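Local coordinates for chorismate mutase and shikimate 5-dehydrogenase fusion protein (Clostridium acetobutylicum, PDB 3FBT) that probably catalyses, through the shikimate dehydrogenase part present here, the reversible NADPH-dependent reduction of 3-dehydroshikimate to shikimate on the route to chorismate, at residues S100-D105 and E248-D253; T186-G189 and G195-P198; A210-Y215 and T220-Y225. All blocks are in the same frame, centred on the assembly; numbering follows the deposited sequence.

Interaction 1 of 3, residues S100-D105 and E248-D253. With SO4 (sulfate ion), chain G.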
loop_
_atom_site.group_PDB
_atom_site.type_symbol
_atom_site.label_atom_id
_atom_site.label_comp_id
_atom_site.label_asym_id
_atom_site.label_seq_id
_atom_site.Cartn_x
_atom_site.Cartn_y
_atom_site.Cartn_z
ATOM N N SER A 100 -4.972 -8.924 15.038
ATOM C CA SER A 100 -6.138 -9.239 15.839
ATOM C C SER A 100 -7.396 -8.579 15.226
ATOM O O SER A 100 -7.310 -7.744 14.283
ATOM C CB SER A 100 -5.940 -8.812 17.275
ATOM O OG SER A 100 -5.689 -7.465 17.237
ATOM N N GLY A 101 -8.540 -8.969 15.761
ATOM C CA GLY A 101 -9.812 -8.738 15.033
ATOM C C GLY A 101 -10.846 -8.054 15.880
ATOM O O GLY A 101 -10.926 -8.313 17.096
ATOM N N PHE A 102 -11.622 -7.182 15.240
ATOM C CA PHE A 102 -12.707 -6.447 15.872
ATOM C C PHE A 102 -13.878 -6.431 14.952
ATOM O O PHE A 102 -13.781 -6.823 13.799
ATOM C CB PHE A 102 -12.279 -4.993 16.151
ATOM C CG PHE A 102 -11.036 -4.926 17.041
ATOM C CD1 PHE A 102 -11.154 -4.668 18.382
ATOM C CD2 PHE A 102 -9.765 -5.235 16.522
ATOM C CE1 PHE A 102 -9.991 -4.644 19.218
ATOM C CE2 PHE A 102 -8.607 -5.191 17.340
ATOM C CZ PHE A 102 -8.731 -4.900 18.681
ATOM N N ASN A 103 -14.956 -5.854 15.452
ATOM C CA ASN A 103 -16.135 -5.665 14.687
ATOM C C ASN A 103 -16.648 -4.300 14.936
ATOM O O ASN A 103 -17.198 -4.042 15.993
ATOM C CB ASN A 103 -17.217 -6.680 15.080
ATOM C CG ASN A 103 -18.369 -6.648 14.095
ATOM O OD1 ASN A 103 -18.997 -5.635 13.929
ATOM N ND2 ASN A 103 -18.553 -7.717 13.359
ATOM N N THR A 104 -16.486 -3.404 13.963
ATOM C CA THR A 104 -16.943 -2.024 14.121
ATOM C C THR A 104 -18.276 -1.720 13.389
ATOM O O THR A 104 -18.724 -0.616 13.458
ATOM C CB THR A 104 -15.886 -1.054 13.553
ATOM O OG1 THR A 104 -15.743 -1.376 12.191
ATOM C CG2 THR A 104 -14.485 -1.249 14.281
ATOM N N ASP A 105 -18.918 -2.703 12.735
ATOM C CA ASP A 105 -20.358 -2.562 12.369
ATOM C C ASP A 105 -21.250 -2.375 13.615
ATOM O O ASP A 105 -22.189 -1.534 13.620
ATOM C CB ASP A 105 -20.864 -3.804 11.624
ATOM C CG ASP A 105 -20.224 -3.939 10.236
ATOM O OD1 ASP A 105 -19.989 -2.873 9.606
ATOM O OD2 ASP A 105 -19.894 -5.077 9.811
ATOM N N GLU A 248 -10.487 3.473 12.423
ATOM C CA GLU A 248 -9.273 4.288 12.386
ATOM C C GLU A 248 -8.799 4.472 13.819
ATOM O O GLU A 248 -7.564 4.574 14.048
ATOM C CB GLU A 248 -9.509 5.664 11.772
ATOM C CG GLU A 248 -9.649 5.687 10.258
ATOM C CD GLU A 248 -8.412 5.215 9.507
ATOM O OE1 GLU A 248 -7.282 5.184 10.089
ATOM O OE2 GLU A 248 -8.572 4.850 8.314
ATOM N N GLU A 249 -9.776 4.525 14.758
ATOM C CA GLU A 249 -9.467 4.623 16.193
ATOM C C GLU A 249 -8.716 3.402 16.611
ATOM O O GLU A 249 -7.736 3.492 17.319
ATOM C CB GLU A 249 -10.728 4.771 17.069
ATOM C CG GLU A 249 -11.528 6.140 16.844
ATOM C CD GLU A 249 -12.842 6.194 17.678
ATOM O OE1 GLU A 249 -13.345 7.302 17.920
ATOM O OE2 GLU A 249 -13.367 5.142 18.129
ATOM N N ILE A 250 -9.177 2.224 16.204
ATOM C CA ILE A 250 -8.477 1.051 16.639
ATOM C C ILE A 250 -7.083 0.891 15.962
ATOM O O ILE A 250 -6.105 0.450 16.599
ATOM C CB ILE A 250 -9.341 -0.179 16.365
ATOM C CG1 ILE A 250 -10.598 -0.238 17.303
ATOM C CG2 ILE A 250 -8.490 -1.403 16.370
ATOM C CD1 ILE A 250 -11.804 -1.072 16.645
ATOM N N TRP A 251 -6.988 1.230 14.668
ATOM C CA TRP A 251 -5.722 1.115 13.935
ATOM C C TRP A 251 -4.636 2.060 14.504
ATOM O O TRP A 251 -3.505 1.672 14.701
ATOM C CB TRP A 251 -5.892 1.403 12.403
ATOM C CG TRP A 251 -6.779 0.361 11.704
ATOM C CD1 TRP A 251 -6.873 -0.939 11.994
ATOM C CD2 TRP A 251 -7.644 0.593 10.552
ATOM N NE1 TRP A 251 -7.817 -1.550 11.110
ATOM C CE2 TRP A 251 -8.291 -0.599 10.249
ATOM C CE3 TRP A 251 -7.927 1.720 9.781
ATOM C CZ2 TRP A 251 -9.190 -0.713 9.170
ATOM C CZ3 TRP A 251 -8.803 1.623 8.757
ATOM C CH2 TRP A 251 -9.444 0.418 8.457
ATOM N N ASN A 252 -5.010 3.306 14.700
ATOM C CA ASN A 252 -4.079 4.307 15.060
ATOM C C ASN A 252 -4.102 4.650 16.535
ATOM O O ASN A 252 -3.441 5.587 16.940
ATOM C CB ASN A 252 -4.361 5.520 14.225
ATOM C CG ASN A 252 -4.317 5.183 12.762
ATOM O OD1 ASN A 252 -3.307 4.667 12.281
ATOM N ND2 ASN A 252 -5.442 5.364 12.061
ATOM N N ASP A 253 -4.827 3.878 17.331
ATOM C CA ASP A 253 -4.960 4.123 18.783
ATOM C C ASP A 253 -5.150 5.577 19.069
ATOM O O ASP A 253 -4.334 6.175 19.812
ATOM C CB ASP A 253 -3.729 3.599 19.506
ATOM C CG ASP A 253 -3.730 2.079 19.570
ATOM O OD1 ASP A 253 -4.777 1.539 20.008
ATOM O OD2 ASP A 253 -2.734 1.412 19.168
HETATM S S SO4 G . -15.476 -4.138 18.940
HETATM O O1 SO4 G . -16.917 -4.334 19.232
HETATM O O2 SO4 G . -15.028 -5.281 18.152
HETATM O O3 SO4 G . -15.449 -2.837 18.255
HETATM O O4 SO4 G . -14.613 -3.835 20.100
#
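I250, on helix 237-252, packs against F102 and T104 where strand 99-102 of the mixed sheet in the substrate-binding domain of a shikimate dehydrogenase runs out. From its CB the isoleucine divides. The CG2 branch, anti to the backbone N, goes over one face of the F102 ring, 4.1 Å from the ring centroid and 17° off the normal, a CH-pi contact displaced toward the CD2–CE2 rim. The other branch, through CG1, carries CD1 past the root of the same ring, 3.9 Å from F102 CG, and on to T104, whose methyl CG2 meets it tip to tip at 3.6 Å. The threonine hydroxyl is hydrogen-bonded to T91 and to S247, on the same helix, while the methyl packs on I250. N90, a predicted shikimate ligand, bonds the T104 backbone through its side chain, and D105, another predicted ligand, follows directly; the packing thus borders the probable substrate site. A sulfate ion, probably from the crystallisation liquor, lies near the plane of the F102 ring at its edge. Its O2 accepts a nearly straight hydrogen bond from N103 N, 2.8 Å long with 169° at the hydrogen.

Interaction 2 of 3, residues T186-G189 and G195-P198; sequences TPKG and GESP
K188 and P198 form the close-packed side of this contact, in which two pieces of the loop between strand 181-184 and helix 201-204 of the NADP-binding domain lie against each other. CB of K188 sits 3.9 Å from P198 CD, at the proline ring. Beside it T186 crosses the same ring obliquely, with OG1 3.8 Å from P198 CB. That hydroxyl has polar partners of its own: T186 OG1 is hydrogen-bonded to N184 and accepts from K188 N at 3.0 Å, closing an ST turn. P198 also packs on L128 and F222, which ties the loop to strand 124-128 and helix 221-228. At G189 the backbones come close, its CA lying 3.3 Å from E196 O in a CA-H...O contact.

The outer side is polar and carries water. The lysine chain bends at chi2 (-147°) and passes across the end of E196, so that K188 CD lies 3.1 Å from E196 OE1, nearer than NZ, which forms a long salt bridge to the same oxygen at 3.5 Å. A water bridges the pair: it accepts from K188 NZ at 2.7 Å and donates to E196 OE1, also at 2.7 Å, with a longer bond to S197 O. The charged pair therefore meets both directly and through solvent, which probably means a modest attraction, partly screened by the water, over an apolar base of proline and lysine methylene.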
loop_
_atom_site.group_PDB
_atom_site.type_symbol
_atom_site.label_atom_id
_atom_site.label_comp_id
_atom_site.label_asym_id
_atom_site.label_seq_id
_atom_site.Cartn_x
_atom_site.Cartn_y
_atom_site.Cartn_z
ATOM N N THR A 186 -31.559 -6.046 4.521
ATOM C CA THR A 186 -31.596 -6.738 3.221
ATOM C C THR A 186 -31.025 -5.862 2.140
ATOM O O THR A 186 -30.887 -4.691 2.343
ATOM C CB THR A 186 -33.100 -7.032 2.671
ATOM O OG1 THR A 186 -33.654 -5.838 2.105
ATOM C CG2 THR A 186 -34.006 -7.528 3.728
ATOM N N PRO A 187 -30.773 -6.440 0.944
ATOM C CA PRO A 187 -30.302 -5.535 -0.153
ATOM C C PRO A 187 -31.371 -4.848 -0.980
ATOM O O PRO A 187 -31.008 -4.078 -1.868
ATOM C CB PRO A 187 -29.455 -6.446 -1.080
ATOM C CG PRO A 187 -29.919 -7.841 -0.758
ATOM C CD PRO A 187 -30.267 -7.814 0.768
ATOM N N LYS A 188 -32.652 -5.045 -0.657
ATOM C CA LYS A 188 -33.742 -4.353 -1.365
ATOM C C LYS A 188 -33.731 -2.904 -0.998
ATOM O O LYS A 188 -33.680 -2.555 0.177
ATOM C CB LYS A 188 -35.094 -4.936 -0.992
ATOM C CG LYS A 188 -35.084 -6.419 -0.873
ATOM C CD LYS A 188 -36.402 -6.923 -1.307
ATOM C CE LYS A 188 -36.311 -8.402 -1.716
ATOM N NZ LYS A 188 -37.746 -8.790 -1.802
ATOM N N GLY A 189 -33.753 -2.062 -1.999
ATOM C CA GLY A 189 -33.680 -0.617 -1.786
ATOM C C GLY A 189 -32.384 0.022 -2.307
ATOM O O GLY A 189 -32.335 1.257 -2.503
ATOM N N GLY A 195 -35.748 0.043 -6.739
ATOM C CA GLY A 195 -37.177 0.401 -6.709
ATOM C C GLY A 195 -38.005 -0.556 -5.869
ATOM O O GLY A 195 -39.232 -0.535 -5.923
ATOM N N GLU A 196 -37.315 -1.400 -5.090
ATOM C CA GLU A 196 -37.965 -2.385 -4.258
ATOM C C GLU A 196 -37.836 -1.986 -2.822
ATOM O O GLU A 196 -36.867 -1.334 -2.395
ATOM C CB GLU A 196 -37.274 -3.747 -4.335
ATOM C CG GLU A 196 -37.590 -4.616 -5.504
ATOM C CD GLU A 196 -36.858 -5.922 -5.389
ATOM O OE1 GLU A 196 -36.951 -6.553 -4.321
ATOM O OE2 GLU A 196 -36.174 -6.318 -6.350
ATOM N N SER A 197 -38.801 -2.473 -2.060
ATOM C CA SER A 197 -38.764 -2.370 -0.655
ATOM C C SER A 197 -38.801 -3.790 -0.126
ATOM O O SER A 197 -39.425 -4.645 -0.737
ATOM C CB SER A 197 -39.960 -1.598 -0.234
ATOM O OG SER A 197 -39.936 -1.398 1.123
ATOM N N PRO A 198 -38.146 -4.064 1.019
ATOM C CA PRO A 198 -38.432 -5.381 1.576
ATOM C C PRO A 198 -39.887 -5.558 2.103
ATOM O O PRO A 198 -40.340 -6.683 2.166
ATOM C CB PRO A 198 -37.431 -5.504 2.748
ATOM C CG PRO A 198 -37.213 -4.070 3.170
ATOM C CD PRO A 198 -37.231 -3.291 1.871
HETATM O O HOH W 1 -39.243 -6.942 -3.030
#

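Interaction 3 of 3, residues A210-Y215 and T220-Y225; sequences AVDLIY and TLFLKY
T220 meets D212 at the point where helix 221-228 starts, facing the end of strand 209-212. Its OG1 donates to D212 OD2 at 2.8 Å, arriving on the anti side of the carboxylate and slightly out of its plane. T220 OG1 also accepts from L223 N at 3.0 Å, making T220 the N-cap of the helix. A chi1 of 56° tucks OG1 between the backbone N and the carbonyl carbon, within range of both partners, while T220 CG2 lies 3.5 Å from I214 CG2. The other carboxylate oxygen of D212 is engaged on the strand side: OD1 accepts from I214 N, which comes from well above the carboxylate plane and closes an Asx turn, and also from the side chain of N184. With both oxygens held, the carboxylate is fixed in rotation, and its charge near the helix N-terminus would probably interact favourably with the helix dipole.

F222 follows, its ring almost perpendicular to the carboxylate (89°). F222 CD2 lies 3.6 Å from D212 OD2, and its CE2 reaches the carbonyl of V211 and, at 4.2 Å, A210 CB. L223 then fills in on the strand: its CG rests 3.8 Å from D212 CB, and CD2 lies 4.1 Å from A210 CB. The first turn of the helix thus packs through F222 and L223; segments 210-212 and 221-225 run nearly antiparallel (164°), their axes 8.7 Å apart at closest approach. L213, a predicted NADP(+) ligand, sits just after strand 209-212, in the loop leading to helix 221-228. This is the first half of a beta-alpha-beta crossover, strand 209-212 to helix 221-228 to strand 232-234, in the parallel sheet of a Rossmann-type domain.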
loop_
_atom_site.group_PDB
_atom_site.type_symbol
_atom_site.label_atom_id
_atom_site.label_comp_id
_atom_site.label_asym_id
_atom_site.label_seq_id
_atom_site.Cartn_x
_atom_site.Cartn_y
_atom_site.Cartn_z
ATOM N N ALA A 210 -38.206 3.685 11.538
ATOM C CA ALA A 210 -37.747 2.896 10.465
ATOM C C ALA A 210 -36.255 3.188 10.350
ATOM O O ALA A 210 -35.941 4.353 10.177
ATOM C CB ALA A 210 -38.439 3.342 9.190
ATOM N N VAL A 211 -35.373 2.168 10.424
ATOM C CA VAL A 211 -33.902 2.293 10.208
ATOM C C VAL A 211 -33.484 1.451 8.957
ATOM O O VAL A 211 -33.630 0.225 8.960
ATOM C CB VAL A 211 -33.058 1.780 11.452
ATOM C CG1 VAL A 211 -31.468 2.046 11.301
ATOM C CG2 VAL A 211 -33.529 2.381 12.765
ATOM N N ASP A 212 -32.998 2.081 7.903
ATOM C CA ASP A 212 -32.400 1.344 6.789
ATOM C C ASP A 212 -30.865 1.427 6.852
ATOM O O ASP A 212 -30.307 2.496 6.992
ATOM C CB ASP A 212 -32.837 1.925 5.461
ATOM C CG ASP A 212 -32.745 0.899 4.330
ATOM O OD1 ASP A 212 -31.912 -0.021 4.454
ATOM O OD2 ASP A 212 -33.551 0.972 3.342
ATOM N N LEU A 213 -30.169 0.311 6.741
ATOM C CA LEU A 213 -28.691 0.367 6.747
ATOM C C LEU A 213 -28.137 0.788 5.388
ATOM O O LEU A 213 -26.953 1.075 5.263
ATOM C CB LEU A 213 -28.055 -0.961 7.150
ATOM C CG LEU A 213 -27.753 -1.323 8.576
ATOM C CD1 LEU A 213 -29.025 -1.219 9.425
ATOM C CD2 LEU A 213 -27.284 -2.716 8.451
ATOM N N ILE A 214 -28.985 0.807 4.372
ATOM C CA ILE A 214 -28.685 1.459 3.117
ATOM C C ILE A 214 -28.583 2.987 3.243
ATOM O O ILE A 214 -29.433 3.626 3.913
ATOM C CB ILE A 214 -29.804 1.152 2.156
ATOM C CG1 ILE A 214 -29.882 -0.388 1.982
ATOM C CG2 ILE A 214 -29.623 1.992 0.814
ATOM C CD1 ILE A 214 -31.188 -0.876 1.306
ATOM N N TYR A 215 -27.564 3.576 2.588
ATOM C CA TYR A 215 -27.292 5.048 2.646
ATOM C C TYR A 215 -27.254 5.627 1.237
ATOM O O TYR A 215 -27.141 6.839 1.037
ATOM C CB TYR A 215 -25.914 5.365 3.315
ATOM C CG TYR A 215 -24.755 4.585 2.715
ATOM C CD1 TYR A 215 -24.126 4.993 1.523
ATOM C CD2 TYR A 215 -24.338 3.417 3.302
ATOM C CE1 TYR A 215 -23.074 4.220 0.952
ATOM C CE2 TYR A 215 -23.334 2.666 2.767
ATOM C CZ TYR A 215 -22.704 3.067 1.614
ATOM O OH TYR A 215 -21.731 2.238 1.159
ATOM N N THR A 220 -34.477 5.333 0.537
ATOM C CA THR A 220 -35.035 4.172 -0.095
ATOM C C THR A 220 -36.605 4.238 -0.160
ATOM O O THR A 220 -37.250 4.902 0.652
ATOM C CB THR A 220 -34.625 2.914 0.681
ATOM O OG1 THR A 220 -35.017 3.045 2.049
ATOM C CG2 THR A 220 -33.082 2.674 0.645
ATOM N N LEU A 221 -37.211 3.525 -1.100
ATOM C CA LEU A 221 -38.655 3.276 -1.050
ATOM C C LEU A 221 -39.049 2.951 0.386
ATOM O O LEU A 221 -39.966 3.551 0.966
ATOM C CB LEU A 221 -39.037 2.127 -1.997
ATOM C CG LEU A 221 -40.532 1.921 -2.317
ATOM C CD1 LEU A 221 -41.186 3.240 -2.828
ATOM C CD2 LEU A 221 -40.725 0.802 -3.331
ATOM N N PHE A 222 -38.330 2.012 0.988
ATOM C CA PHE A 222 -38.593 1.667 2.363
ATOM C C PHE A 222 -38.675 2.880 3.281
ATOM O O PHE A 222 -39.564 2.912 4.150
ATOM C CB PHE A 222 -37.547 0.684 2.873
ATOM C CG PHE A 222 -37.595 0.411 4.360
ATOM C CD1 PHE A 222 -38.562 -0.410 4.880
ATOM C CD2 PHE A 222 -36.614 0.912 5.221
ATOM C CE1 PHE A 222 -38.573 -0.705 6.193
ATOM C CE2 PHE A 222 -36.585 0.594 6.547
ATOM C CZ PHE A 222 -37.583 -0.218 7.045
ATOM N N LEU A 223 -37.738 3.833 3.158
ATOM C CA LEU A 223 -37.761 5.017 3.982
ATOM C C LEU A 223 -38.793 6.132 3.586
ATOM O O LEU A 223 -39.302 6.848 4.457
ATOM C CB LEU A 223 -36.361 5.607 4.098
ATOM C CG LEU A 223 -35.319 4.768 4.856
ATOM C CD1 LEU A 223 -34.018 5.528 4.788
ATOM C CD2 LEU A 223 -35.734 4.525 6.335
ATOM N N LYS A 224 -39.056 6.292 2.294
ATOM C CA LYS A 224 -40.142 7.162 1.840
ATOM C C LYS A 224 -41.433 6.732 2.555
ATOM O O LYS A 224 -42.043 7.504 3.361
ATOM C CB LYS A 224 -40.321 7.027 0.323
ATOM C CG LYS A 224 -41.451 7.901 -0.210
ATOM C CD LYS A 224 -41.982 7.410 -1.514
ATOM C CE LYS A 224 -40.861 7.261 -2.568
ATOM N NZ LYS A 224 -41.407 7.450 -3.972
ATOM N N TYR A 225 -41.791 5.468 2.315
ATOM C CA TYR A 225 -42.883 4.803 3.015
ATOM C C TYR A 225 -42.993 5.246 4.442
ATOM O O TYR A 225 -44.093 5.508 4.925
ATOM C CB TYR A 225 -42.665 3.297 3.054
ATOM C CG TYR A 225 -42.940 2.614 1.773
ATOM C CD1 TYR A 225 -43.405 3.312 0.674
ATOM C CD2 TYR A 225 -42.763 1.231 1.667
ATOM C CE1 TYR A 225 -43.674 2.647 -0.531
ATOM C CE2 TYR A 225 -42.991 0.573 0.510
ATOM C CZ TYR A 225 -43.471 1.262 -0.583
ATOM O OH TYR A 225 -43.708 0.537 -1.732
#

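The three contacts fall in the two halves of a shikimate dehydrogenase. Interaction 1 belongs to the mixed sheet of the substrate-binding domain and is closed by helix 237-252, so along the chain it encloses the other two, which follow one another in series. Interactions 2 and 3 both belong to the NADP-binding domain, the first in the loop after strand 181-184, the second on the neighbouring strand 209-212; their centres are 9 Å apart and they touch, K188 O approaching I214 CD1 and S197 packing on F222. Interaction 1 lies across the chain's centre, its centre about 30 and 27 Å from those of interactions 2 and 3. The chain thus leaves the first domain after strand 99-102, builds the nucleotide-binding sheet, and returns through helix 237-252.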